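PDB 4K82: Lv-ranaspumin (Lv-RSN-1) from Leptodactylus vastus, which probably acts as a natural surfactant that helps to form and stabilise the foam nest in which the frog lays its eggs. Local coordinates for residues Lys157-Ile162 / Asp177-Ile182; Phe110-Asp115 / Cys207-Asn212; Tyr40-Asp45 / Val116-Leu121; Asp28-Leu33 / Leu103-Thr108. All blocks are in the same frame, centred on the assembly; numbering follows the deposited sequence.

Contact 1 (Lys157-Ile162 / Asp177-Ile182)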
loop_
_atom_site.group_PDB
_atom_site.type_symbol
_atom_site.label_atom_id
_atom_site.label_comp_id
_atom_site.label_asym_id
_atom_site.label_seq_id
_atom_site.Cartn_x
_atom_site.Cartn_y
_atom_site.Cartn_z
ATOM N N LYS A 157 -5.933 -20.909 8.394
ATOM C CA LYS A 157 -5.318 -21.522 7.225
ATOM C C LYS A 157 -5.094 -20.502 6.109
ATOM O O LYS A 157 -4.033 -20.481 5.474
ATOM C CB LYS A 157 -6.183 -22.677 6.713
ATOM C CG LYS A 157 -5.623 -24.044 7.033
ATOM C CD LYS A 157 -6.024 -25.064 5.976
ATOM C CE LYS A 157 -5.393 -24.732 4.631
ATOM N NZ LYS A 157 -5.893 -25.627 3.558
ATOM N N ASP A 158 -6.090 -19.656 5.866
ATOM C CA ASP A 158 -5.977 -18.653 4.807
ATOM C C ASP A 158 -4.909 -17.624 5.154
ATOM O O ASP A 158 -4.177 -17.151 4.289
ATOM C CB ASP A 158 -7.312 -17.960 4.555
ATOM C CG ASP A 158 -8.259 -18.816 3.718
ATOM O OD1 ASP A 158 -7.786 -19.804 3.108
ATOM O OD2 ASP A 158 -9.472 -18.508 3.669
ATOM N N LEU A 159 -4.821 -17.273 6.428
ATOM C CA LEU A 159 -3.836 -16.283 6.836
ATOM C C LEU A 159 -2.434 -16.840 6.648
ATOM O O LEU A 159 -1.514 -16.113 6.247
ATOM C CB LEU A 159 -4.070 -15.886 8.296
ATOM C CG LEU A 159 -3.154 -14.803 8.869
ATOM C CD1 LEU A 159 -3.374 -13.503 8.144
ATOM C CD2 LEU A 159 -3.403 -14.643 10.365
ATOM N N LYS A 160 -2.272 -18.131 6.919
ATOM C CA LYS A 160 -0.984 -18.800 6.753
ATOM C C LYS A 160 -0.493 -18.709 5.307
ATOM O O LYS A 160 0.673 -18.406 5.053
ATOM C CB LYS A 160 -1.093 -20.262 7.183
ATOM C CG LYS A 160 0.225 -20.916 7.535
ATOM C CD LYS A 160 0.014 -22.288 8.171
ATOM C CE LYS A 160 -1.115 -22.277 9.205
ATOM N NZ LYS A 160 -1.022 -23.404 10.181
ATOM N N ILE A 161 -1.398 -18.970 4.372
ATOM C CA ILE A 161 -1.089 -18.893 2.950
ATOM C C ILE A 161 -0.709 -17.466 2.569
ATOM O O ILE A 161 0.266 -17.235 1.845
ATOM C CB ILE A 161 -2.298 -19.353 2.113
ATOM C CG1 ILE A 161 -2.467 -20.870 2.234
ATOM C CG2 ILE A 161 -2.152 -18.918 0.655
ATOM C CD1 ILE A 161 -3.819 -21.382 1.771
ATOM N N ILE A 162 -1.467 -16.505 3.085
ATOM C CA ILE A 162 -1.243 -15.107 2.740
ATOM C C ILE A 162 0.100 -14.609 3.262
ATOM O O ILE A 162 0.866 -13.961 2.534
ATOM C CB ILE A 162 -2.384 -14.209 3.279
ATOM C CG1 ILE A 162 -3.675 -14.474 2.502
ATOM C CG2 ILE A 162 -1.997 -12.720 3.173
ATOM C CD1 ILE A 162 -4.931 -13.980 3.209
ATOM N N ASP A 177 6.879 -20.906 13.843
ATOM C CA ASP A 177 6.719 -20.554 15.245
ATOM C C ASP A 177 5.565 -19.584 15.489
ATOM O O ASP A 177 4.909 -19.641 16.533
ATOM C CB ASP A 177 8.016 -19.970 15.815
ATOM C CG ASP A 177 9.035 -21.039 16.153
ATOM O OD1 ASP A 177 8.715 -22.238 16.030
ATOM O OD2 ASP A 177 10.160 -20.680 16.545
ATOM N N LEU A 178 5.333 -18.687 14.534
ATOM C CA LEU A 178 4.224 -17.746 14.640
ATOM C C LEU A 178 2.916 -18.525 14.778
ATOM O O LEU A 178 2.109 -18.263 15.676
ATOM C CB LEU A 178 4.178 -16.821 13.421
ATOM C CG LEU A 178 3.100 -15.739 13.463
ATOM C CD1 LEU A 178 3.596 -14.520 14.210
ATOM C CD2 LEU A 178 2.648 -15.369 12.055
ATOM N N PHE A 179 2.727 -19.520 13.927
ATOM C CA PHE A 179 1.456 -20.239 13.966
ATOM C C PHE A 179 1.335 -21.286 15.061
ATOM O O PHE A 179 0.238 -21.785 15.324
ATOM C CB PHE A 179 1.087 -20.783 12.592
ATOM C CG PHE A 179 0.469 -19.746 11.700
ATOM C CD1 PHE A 179 1.266 -18.898 10.941
ATOM C CD2 PHE A 179 -0.907 -19.585 11.662
ATOM C CE1 PHE A 179 0.694 -17.924 10.138
ATOM C CE2 PHE A 179 -1.487 -18.621 10.848
ATOM C CZ PHE A 179 -0.687 -17.788 10.091
ATOM N N LYS A 180 2.437 -21.612 15.729
ATOM C CA LYS A 180 2.336 -22.379 16.965
ATOM C C LYS A 180 1.583 -21.573 18.014
ATOM O O LYS A 180 1.033 -22.124 18.963
ATOM C CB LYS A 180 3.718 -22.770 17.490
ATOM C CG LYS A 180 4.345 -23.917 16.726
ATOM C CD LYS A 180 5.813 -24.113 17.069
ATOM C CE LYS A 180 6.478 -24.988 16.008
ATOM N NZ LYS A 180 7.953 -24.793 15.940
ATOM N N ASN A 181 1.553 -20.260 17.813
ATOM C CA ASN A 181 0.972 -19.325 18.763
ATOM C C ASN A 181 -0.319 -18.654 18.290
ATOM O O ASN A 181 -0.746 -17.639 18.847
ATOM C CB ASN A 181 2.010 -18.259 19.092
ATOM C CG ASN A 181 3.148 -18.812 19.917
ATOM O OD1 ASN A 181 3.054 -18.889 21.142
ATOM N ND2 ASN A 181 4.226 -19.213 19.251
ATOM N N ILE A 182 -0.939 -19.216 17.262
ATOM C CA ILE A 182 -2.206 -18.681 16.792
ATOM C C ILE A 182 -3.265 -19.771 16.930
ATOM O O ILE A 182 -3.104 -20.868 16.400
ATOM C CB ILE A 182 -2.114 -18.166 15.346
ATOM C CG1 ILE A 182 -1.084 -17.030 15.258
ATOM C CG2 ILE A 182 -3.481 -17.689 14.852
ATOM C CD1 ILE A 182 -0.899 -16.485 13.839
#
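Just before the chain enters the beta hairpin 182-191, the short helix 175-180 lies against helix 152-165, and there the ring of Phe179 meets Lys160 and Leu159. Lys160 lies over one ring face: its CG stands 4.0 Å from the centroid of the Phe179 ring, 11° off the normal, a CH-pi contact made by the aliphatic stem. A bend at chi3 (-43°) turns the chain back, so that Lys160 CE comes down 3.7 Å from Phe179 CD2. A lysine suits this half-buried position because its methylenes can cover an aromatic surface while its ammonium stays at the ring's CB end. Phe179 CZ points at the helix backbone, 3.5 Å from Lys160 CA, and Leu159 CG touches Phe179 CZ at 4.1 Å. On the opposite face, offset toward the rim, sits Ile182 CD1, 3.7 Å above the plane of the Phe179 ring. With an alanine in place of Phe179, the stem of Lys160 would probably lose its flat support and swing more freely, and a gap would part it from Ile182. Ile156 and Leu163 of helix 152-165 also touch Phe179; Ile182, opening strand 182-185, meets Ile156 too, and Leu159 reaches Leu202 of helix 196-212.

Contact 2 (Phe110-Asp115 / Cys207-Asn212)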
loop_
_atom_site.group_PDB
_atom_site.type_symbol
_atom_site.label_atom_id
_atom_site.label_comp_id
_atom_site.label_asym_id
_atom_site.label_seq_id
_atom_site.Cartn_x
_atom_site.Cartn_y
_atom_site.Cartn_z
ATOM N N PHE A 110 -6.697 7.992 2.113
ATOM C CA PHE A 110 -5.287 8.277 1.873
ATOM C C PHE A 110 -4.437 8.133 3.135
ATOM O O PHE A 110 -3.416 7.450 3.129
ATOM C CB PHE A 110 -5.103 9.682 1.292
ATOM C CG PHE A 110 -3.711 9.942 0.786
ATOM C CD1 PHE A 110 -2.704 10.328 1.655
ATOM C CD2 PHE A 110 -3.406 9.783 -0.558
ATOM C CE1 PHE A 110 -1.418 10.555 1.200
ATOM C CE2 PHE A 110 -2.118 10.020 -1.021
ATOM C CZ PHE A 110 -1.127 10.405 -0.142
ATOM N N ASN A 111 -4.866 8.770 4.217
ATOM C CA ASN A 111 -4.090 8.747 5.450
ATOM C C ASN A 111 -4.038 7.364 6.095
ATOM O O ASN A 111 -3.008 6.972 6.647
ATOM C CB ASN A 111 -4.613 9.792 6.441
ATOM C CG ASN A 111 -4.396 11.212 5.953
ATOM O OD1 ASN A 111 -3.515 11.462 5.127
ATOM N ND2 ASN A 111 -5.195 12.150 6.456
ATOM N N ALA A 112 -5.138 6.620 6.001
ATOM C CA ALA A 112 -5.184 5.268 6.550
ATOM C C ALA A 112 -4.220 4.363 5.793
ATOM O O ALA A 112 -3.519 3.550 6.387
ATOM C CB ALA A 112 -6.602 4.706 6.486
ATOM N N VAL A 113 -4.195 4.505 4.470
ATOM C CA VAL A 113 -3.249 3.749 3.644
ATOM C C VAL A 113 -1.808 4.171 3.943
ATOM O O VAL A 113 -0.901 3.337 4.026
ATOM C CB VAL A 113 -3.544 3.939 2.145
ATOM C CG1 VAL A 113 -2.455 3.299 1.304
ATOM C CG2 VAL A 113 -4.909 3.348 1.786
ATOM N N CYS A 114 -1.608 5.468 4.134
ATOM C CA CYS A 114 -0.288 6.000 4.425
ATOM C C CYS A 114 0.248 5.438 5.741
ATOM O O CYS A 114 1.403 5.013 5.826
ATOM C CB CYS A 114 -0.367 7.523 4.492
ATOM S SG CYS A 114 1.202 8.375 4.294
ATOM N N ASP A 115 -0.599 5.426 6.764
ATOM C CA ASP A 115 -0.205 4.886 8.066
ATOM C C ASP A 115 0.168 3.400 7.983
ATOM O O ASP A 115 1.174 2.972 8.558
ATOM C CB ASP A 115 -1.294 5.134 9.114
ATOM C CG ASP A 115 -1.423 6.612 9.485
ATOM O OD1 ASP A 115 -0.535 7.413 9.108
ATOM O OD2 ASP A 115 -2.416 6.971 10.156
ATOM N N CYS A 207 -7.219 -4.813 9.391
ATOM C CA CYS A 207 -8.636 -5.103 9.185
ATOM C C CYS A 207 -9.505 -3.832 9.122
ATOM O O CYS A 207 -10.389 -3.730 8.281
ATOM C CB CYS A 207 -9.159 -6.127 10.200
ATOM S SG CYS A 207 -8.616 -7.843 9.842
ATOM N N PRO A 208 -9.236 -2.840 9.985
ATOM C CA PRO A 208 -10.011 -1.605 9.819
ATOM C C PRO A 208 -9.739 -0.912 8.481
ATOM O O PRO A 208 -10.653 -0.328 7.901
ATOM C CB PRO A 208 -9.528 -0.741 10.986
ATOM C CG PRO A 208 -9.137 -1.729 12.024
ATOM C CD PRO A 208 -8.489 -2.843 11.260
ATOM N N ASN A 209 -8.509 -0.995 7.988
ATOM C CA ASN A 209 -8.173 -0.387 6.695
ATOM C C ASN A 209 -8.903 -1.059 5.552
ATOM O O ASN A 209 -9.475 -0.386 4.689
ATOM C CB ASN A 209 -6.661 -0.437 6.462
ATOM C CG ASN A 209 -6.226 0.273 5.186
ATOM O OD1 ASN A 209 -6.900 1.186 4.689
ATOM N ND2 ASN A 209 -5.063 -0.127 4.666
ATOM N N VAL A 210 -8.912 -2.391 5.544
ATOM C CA VAL A 210 -9.476 -3.077 4.390
ATOM C C VAL A 210 -10.999 -2.979 4.396
ATOM O O VAL A 210 -11.632 -3.030 3.344
ATOM C CB VAL A 210 -8.978 -4.539 4.268
ATOM C CG1 VAL A 210 -7.461 -4.578 4.257
ATOM C CG2 VAL A 210 -9.520 -5.383 5.389
ATOM N N LYS A 211 -11.586 -2.802 5.577
ATOM C CA LYS A 211 -13.028 -2.597 5.666
ATOM C C LYS A 211 -13.394 -1.196 5.172
ATOM O O LYS A 211 -14.481 -0.976 4.639
ATOM C CB LYS A 211 -13.529 -2.841 7.101
ATOM C CG LYS A 211 -13.394 -4.293 7.537
ATOM C CD LYS A 211 -13.884 -4.490 8.959
ATOM C CE LYS A 211 -13.178 -5.662 9.621
ATOM N NZ LYS A 211 -13.827 -6.067 10.902
ATOM N N ASN A 212 -12.472 -0.252 5.332
ATOM C CA ASN A 212 -12.695 1.120 4.891
ATOM C C ASN A 212 -12.675 1.276 3.367
ATOM O O ASN A 212 -13.534 1.950 2.792
ATOM C CB ASN A 212 -11.673 2.059 5.536
ATOM C CG ASN A 212 -12.015 3.522 5.331
ATOM O OD1 ASN A 212 -13.173 3.872 5.102
ATOM N ND2 ASN A 212 -11.008 4.387 5.419
#
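Ala112 and Asn209 are the nearest CA pair of segments 110-115 and 207-212, which lie on helices 107-121 and 196-212, with Ala112 CA 6.4 Å from Asn209 CA. Both segments are helical throughout, but the second is kinked at Pro208, whose ring nitrogen carries no hydrogen to give to the preceding turn. Beyond the kink the bonding resumes, Lys211 N reaching Cys207 O at 3.1 Å. The small side chain of Ala112 faces the other helix and lets the backbones come this near. Its CB lies 4.0 Å from Asn209 OD1, and the CG2 branch of Val113 comes obliquely to the same oxygen, 4.1 Å from Asn209 OD1. Asn209 extends toward them with CG opposite its own backbone N (chi1 -176°), which carries the amide off its helix and against the neighbouring one. No hydrogen bond crosses the interface. Although buried, both OD1 and ND2 of Asn209 lack a hydrogen-bonding partner in the model, so the short, flat amide is probably held in place by packing, at some cost in stability. Further along helix 107-121 the amide rests on Val116, and Leu138 of helix 133-144 also touches it. Two disulfides flank the junction, Cys114 to Cys38 of helix 29-42 and Cys207 to Cys146, so each of the paired helices is covalently tied to another part of the chain.

Contact 3 (Tyr40-Asp45 / Val116-Leu121)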
loop_
_atom_site.group_PDB
_atom_site.type_symbol
_atom_site.label_atom_id
_atom_site.label_comp_id
_atom_site.label_asym_id
_atom_site.label_seq_id
_atom_site.Cartn_x
_atom_site.Cartn_y
_atom_site.Cartn_z
ATOM N N TYR A 40 7.818 6.641 -0.652
ATOM C CA TYR A 40 8.850 7.611 -0.961
ATOM C C TYR A 40 9.135 8.534 0.225
ATOM O O TYR A 40 10.293 8.767 0.571
ATOM C CB TYR A 40 8.473 8.427 -2.210
ATOM C CG TYR A 40 9.613 9.288 -2.672
ATOM C CD1 TYR A 40 9.854 10.521 -2.082
ATOM C CD2 TYR A 40 10.471 8.853 -3.669
ATOM C CE1 TYR A 40 10.923 11.306 -2.481
ATOM C CE2 TYR A 40 11.541 9.634 -4.075
ATOM C CZ TYR A 40 11.759 10.856 -3.466
ATOM O OH TYR A 40 12.822 11.651 -3.853
ATOM N N GLN A 41 8.079 9.041 0.858
ATOM C CA GLN A 41 8.218 10.043 1.910
ATOM C C GLN A 41 8.775 9.473 3.205
ATOM O O GLN A 41 9.412 10.202 3.975
ATOM C CB GLN A 41 6.874 10.709 2.207
ATOM C CG GLN A 41 6.371 11.680 1.149
ATOM C CD GLN A 41 4.967 12.156 1.442
ATOM O OE1 GLN A 41 4.174 11.450 2.084
ATOM N NE2 GLN A 41 4.632 13.333 0.952
ATOM N N ASN A 42 8.535 8.187 3.452
ATOM C CA ASN A 42 8.862 7.596 4.752
ATOM C C ASN A 42 9.979 6.566 4.768
ATOM O O ASN A 42 10.500 6.258 5.836
ATOM C CB ASN A 42 7.606 6.992 5.392
ATOM C CG ASN A 42 6.606 8.048 5.814
ATOM O OD1 ASN A 42 6.733 8.635 6.891
ATOM N ND2 ASN A 42 5.617 8.311 4.967
ATOM N N GLY A 43 10.347 6.034 3.606
ATOM C CA GLY A 43 11.418 5.052 3.518
ATOM C C GLY A 43 12.720 5.544 4.120
ATOM O O GLY A 43 13.093 6.698 3.937
ATOM N N LYS A 44 13.410 4.671 4.851
ATOM C CA LYS A 44 14.651 5.056 5.515
ATOM C C LYS A 44 15.851 4.496 4.780
ATOM O O LYS A 44 15.854 3.322 4.408
ATOM C CB LYS A 44 14.667 4.571 6.966
ATOM C CG LYS A 44 13.532 5.114 7.819
ATOM C CD LYS A 44 13.358 6.612 7.622
ATOM C CE LYS A 44 12.283 7.178 8.542
ATOM N NZ LYS A 44 10.969 6.489 8.373
ATOM N N ASP A 45 16.858 5.341 4.569
ATOM C CA ASP A 45 18.100 4.932 3.910
ATOM C C ASP A 45 17.826 4.257 2.559
ATOM O O ASP A 45 18.455 3.254 2.211
ATOM C CB ASP A 45 18.903 3.985 4.816
ATOM C CG ASP A 45 18.892 4.411 6.282
ATOM O OD1 ASP A 45 19.093 5.609 6.567
ATOM O OD2 ASP A 45 18.672 3.538 7.153
ATOM N N VAL A 116 -0.625 2.623 7.245
ATOM C CA VAL A 116 -0.304 1.222 7.020
ATOM C C VAL A 116 1.020 1.048 6.291
ATOM O O VAL A 116 1.839 0.201 6.655
ATOM C CB VAL A 116 -1.428 0.511 6.241
ATOM C CG1 VAL A 116 -0.919 -0.789 5.628
ATOM C CG2 VAL A 116 -2.617 0.261 7.155
ATOM N N THR A 117 1.238 1.870 5.266
ATOM C CA THR A 117 2.464 1.792 4.499
ATOM C C THR A 117 3.678 2.056 5.385
ATOM O O THR A 117 4.700 1.375 5.262
ATOM C CB THR A 117 2.433 2.770 3.288
ATOM O OG1 THR A 117 1.341 2.426 2.427
ATOM C CG2 THR A 117 3.734 2.718 2.490
ATOM N N LYS A 118 3.547 3.020 6.295
ATOM C CA LYS A 118 4.618 3.323 7.231
ATOM C C LYS A 118 4.959 2.108 8.087
ATOM O O LYS A 118 6.127 1.763 8.247
ATOM C CB LYS A 118 4.253 4.522 8.112
ATOM C CG LYS A 118 4.203 5.831 7.345
ATOM C CD LYS A 118 3.522 6.907 8.166
ATOM C CE LYS A 118 4.351 7.258 9.377
ATOM N NZ LYS A 118 3.652 8.201 10.297
ATOM N N LYS A 119 3.930 1.447 8.604
ATOM C CA LYS A 119 4.121 0.260 9.419
ATOM C C LYS A 119 4.761 -0.892 8.645
ATOM O O LYS A 119 5.613 -1.609 9.169
ATOM C CB LYS A 119 2.800 -0.151 10.066
ATOM C CG LYS A 119 2.410 0.785 11.209
ATOM C CD LYS A 119 0.962 0.596 11.600
ATOM C CE LYS A 119 0.474 1.723 12.491
ATOM N NZ LYS A 119 1.152 1.691 13.812
ATOM N N MET A 120 4.385 -1.045 7.376
ATOM C CA MET A 120 4.992 -2.079 6.544
ATOM C C MET A 120 6.458 -1.803 6.223
ATOM O O MET A 120 7.246 -2.732 6.101
ATOM C CB MET A 120 4.181 -2.280 5.261
ATOM C CG MET A 120 2.722 -2.567 5.528
ATOM S SD MET A 120 2.469 -4.217 6.239
ATOM C CE MET A 120 2.548 -5.222 4.764
ATOM N N LEU A 121 6.831 -0.529 6.093
ATOM C CA LEU A 121 8.228 -0.172 5.897
ATOM C C LEU A 121 9.044 -0.553 7.132
ATOM O O LEU A 121 10.172 -1.028 7.016
ATOM C CB LEU A 121 8.367 1.329 5.623
ATOM C CG LEU A 121 7.782 1.825 4.296
ATOM C CD1 LEU A 121 7.792 3.345 4.240
ATOM C CD2 LEU A 121 8.541 1.225 3.116
#
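Asn42, in the last turn of helix 29-42, lays its side chain against Lys118 and Leu121 of helix 107-121. Its CB begins the contact, 3.8 Å from the Leu121 CD1 methyl. The next atom, Asn42 CG, lies 3.6 Å from Lys118 CG, which stands over the face of the amide, nearly straight above Asn42 CG. At the tip the two branches part company. Asn42 OD1 meets Lys118 CE at 3.7 Å, brought there by a bend in the lysine chain at chi3 (67°), whereas ND2 gives a hydrogen bond to Cys38 O, one turn back in its own helix, and this fixes the rotation of the amide. The turn out of the helix takes part too: Gly43, the first residue to leave helical geometry, has its N 3.8 Å from Leu121 CD1. Lys44 then folds back, its NZ donating to Asn42 O at 2.6 Å, in the carbonyl plane. If an alanine stood at Asn42, the Cys38 carbonyl would probably lose this donor, and the methylenes of Lys118 would be left freer to swing. With no hydrogen bond between the segments, they meet by van der Waals contact: lysine methylenes over the side-chain amide, and a leucine methyl against Asn42 CB and the backbone at Gly43. The polar bonds of Asn42 and Lys44 run to backbone carbonyls of their own part of the chain, where the Lys44 ammonium probably offsets the partial negative charge of the helix end.

Contact 4 (Asp28-Leu33 / Leu103-Thr108)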
loop_
_atom_site.group_PDB
_atom_site.type_symbol
_atom_site.label_atom_id
_atom_site.label_comp_id
_atom_site.label_asym_id
_atom_site.label_seq_id
_atom_site.Cartn_x
_atom_site.Cartn_y
_atom_site.Cartn_z
ATOM N N ASP A 28 -8.223 0.934 -8.131
ATOM C CA ASP A 28 -7.420 1.008 -6.916
ATOM C C ASP A 28 -6.467 2.184 -6.920
ATOM O O ASP A 28 -5.588 2.242 -6.078
ATOM C CB ASP A 28 -6.612 -0.275 -6.760
ATOM C CG ASP A 28 -7.492 -1.477 -6.555
ATOM O OD1 ASP A 28 -8.609 -1.283 -6.038
ATOM O OD2 ASP A 28 -7.081 -2.596 -6.920
ATOM N N LEU A 29 -6.635 3.097 -7.872
ATOM C CA LEU A 29 -5.631 4.128 -8.116
ATOM C C LEU A 29 -5.270 4.940 -6.880
ATOM O O LEU A 29 -4.091 5.112 -6.598
ATOM C CB LEU A 29 -6.059 5.056 -9.247
ATOM C CG LEU A 29 -5.018 6.095 -9.654
ATOM C CD1 LEU A 29 -3.715 5.418 -10.075
ATOM C CD2 LEU A 29 -5.553 6.971 -10.778
ATOM N N LEU A 30 -6.266 5.446 -6.155
ATOM C CA LEU A 30 -5.974 6.291 -4.991
ATOM C C LEU A 30 -5.135 5.532 -3.962
ATOM O O LEU A 30 -4.135 6.046 -3.448
ATOM C CB LEU A 30 -7.254 6.820 -4.341
ATOM C CG LEU A 30 -6.973 7.678 -3.098
ATOM C CD1 LEU A 30 -6.128 8.897 -3.454
ATOM C CD2 LEU A 30 -8.260 8.095 -2.383
ATOM N N VAL A 31 -5.541 4.305 -3.662
ATOM C CA VAL A 31 -4.806 3.464 -2.722
ATOM C C VAL A 31 -3.375 3.217 -3.193
ATOM O O VAL A 31 -2.424 3.356 -2.417
ATOM C CB VAL A 31 -5.537 2.122 -2.499
ATOM C CG1 VAL A 31 -4.628 1.111 -1.804
ATOM C CG2 VAL A 31 -6.826 2.350 -1.703
ATOM N N GLU A 32 -3.209 2.915 -4.484
ATOM C CA GLU A 32 -1.887 2.617 -5.015
ATOM C C GLU A 32 -0.979 3.845 -4.986
ATOM O O GLU A 32 0.221 3.733 -4.710
ATOM C CB GLU A 32 -1.996 2.071 -6.439
ATOM C CG GLU A 32 -2.675 0.706 -6.503
ATOM C CD GLU A 32 -2.809 0.186 -7.919
ATOM O OE1 GLU A 32 -3.345 0.924 -8.774
ATOM O OE2 GLU A 32 -2.376 -0.958 -8.173
ATOM N N LEU A 33 -1.548 5.014 -5.287
ATOM C CA LEU A 33 -0.777 6.247 -5.258
ATOM C C LEU A 33 -0.361 6.575 -3.838
ATOM O O LEU A 33 0.750 7.060 -3.621
ATOM C CB LEU A 33 -1.560 7.427 -5.853
ATOM C CG LEU A 33 -1.809 7.313 -7.354
ATOM C CD1 LEU A 33 -2.601 8.528 -7.832
ATOM C CD2 LEU A 33 -0.491 7.178 -8.117
ATOM N N LEU A 103 -7.464 17.981 -5.854
ATOM C CA LEU A 103 -8.552 17.245 -6.492
ATOM C C LEU A 103 -9.561 16.705 -5.485
ATOM O O LEU A 103 -10.497 15.985 -5.861
ATOM C CB LEU A 103 -8.007 16.091 -7.326
ATOM C CG LEU A 103 -7.073 16.482 -8.466
ATOM C CD1 LEU A 103 -6.704 15.235 -9.261
ATOM C CD2 LEU A 103 -7.716 17.533 -9.354
ATOM N N LYS A 104 -9.349 17.035 -4.212
ATOM C CA LYS A 104 -10.288 16.709 -3.134
ATOM C C LYS A 104 -10.473 15.206 -2.878
ATOM O O LYS A 104 -11.577 14.760 -2.578
ATOM C CB LYS A 104 -11.649 17.370 -3.391
ATOM C CG LYS A 104 -11.579 18.881 -3.582
ATOM C CD LYS A 104 -12.848 19.412 -4.232
ATOM C CE LYS A 104 -12.732 20.895 -4.562
ATOM N NZ LYS A 104 -13.927 21.391 -5.303
ATOM N N ILE A 105 -9.397 14.434 -2.991
ATOM C CA ILE A 105 -9.459 13.000 -2.715
ATOM C C ILE A 105 -9.898 12.722 -1.281
ATOM O O ILE A 105 -9.824 13.597 -0.412
ATOM C CB ILE A 105 -8.101 12.303 -2.968
ATOM C CG1 ILE A 105 -6.961 13.080 -2.309
ATOM C CG2 ILE A 105 -7.834 12.152 -4.463
ATOM C CD1 ILE A 105 -6.473 12.478 -1.012
ATOM N N ASP A 106 -10.348 11.496 -1.037
ATOM C CA ASP A 106 -10.719 11.063 0.303
ATOM C C ASP A 106 -9.458 10.939 1.142
ATOM O O ASP A 106 -8.752 9.937 1.053
ATOM C CB ASP A 106 -11.423 9.704 0.225
ATOM C CG ASP A 106 -12.052 9.286 1.547
ATOM O OD1 ASP A 106 -11.573 9.715 2.616
ATOM O OD2 ASP A 106 -13.032 8.511 1.515
ATOM N N GLU A 107 -9.175 11.945 1.964
ATOM C CA GLU A 107 -7.946 11.921 2.747
ATOM C C GLU A 107 -8.026 10.928 3.907
ATOM O O GLU A 107 -7.007 10.510 4.445
ATOM C CB GLU A 107 -7.545 13.326 3.218
ATOM C CG GLU A 107 -7.148 14.257 2.071
ATOM C CD GLU A 107 -6.292 15.436 2.517
ATOM O OE1 GLU A 107 -5.251 15.213 3.174
ATOM O OE2 GLU A 107 -6.658 16.589 2.198
ATOM N N THR A 108 -9.238 10.541 4.283
ATOM C CA THR A 108 -9.388 9.500 5.289
ATOM C C THR A 108 -8.806 8.184 4.777
ATOM O O THR A 108 -8.090 7.487 5.497
ATOM C CB THR A 108 -10.854 9.300 5.693
ATOM O OG1 THR A 108 -11.360 10.525 6.242
ATOM C CG2 THR A 108 -10.966 8.194 6.730
#
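Leu30, in the first turn of helix 29-42, gives the largest share of this contact, packing against Ile105 and Asp106 in the link between helices 89-102 and 107-121. Its two methyls divide the work. Leu30 CD1 meets the gamma methyl CG2 of Ile105 at 3.8 Å, whereas Leu30 CD2 lies over the backbone of the next residue, 3.9 Å from Asp106 O. Leucine suits the place because its forked end can cover two consecutive residues of an irregular segment. In Ile105 the CG1 branch stands between the backbone N and the carbonyl carbon (chi1 48°), an unfavoured setting that turns CG2 toward Leu30. Of the Asp106 side chain only CB comes near, 4.4 Å from Leu30 CD2, since its carboxylate leads away to cap helix 107-121. There Asp106 OD1 accepts a weak bond from Thr108 N and a hydrogen bond from Val109 N, the familiar N-cap role of aspartate. Just before Ile105, Lys104 with its positive phi closes helix 89-102 in a Schellman motif. Phe110 of helix 107-121 touches both Leu30 and Ile105, joining the three side chains into one cluster. Neighbouring Leu29 packs on helix 14-24 and, like Leu33, on helix 48-64.

Overall arrangement
Helix 107-121 is the common element of three contacts. Contact 4 lies at the turn leading into it, contact 2 on its middle and contact 3 near its end; contacts 3 and 4 pair it with helix 29-42 at points whose centres are about 17 Å apart, and contact 2 joins it to helix 196-212. Contact 2 touches both others, with centres about 15 Å from contact 3 and 11 Å from contact 4. Along the chain contact 3 crosses both 2 and 4, weaving N-terminal and C-terminal helices together. Contact 1 closes locally, within the span bracketed by contact 2, its centre about 32 Å from that of contact 4 and across the chain's centre. The result is an elongated, disulfide-braced helical protein.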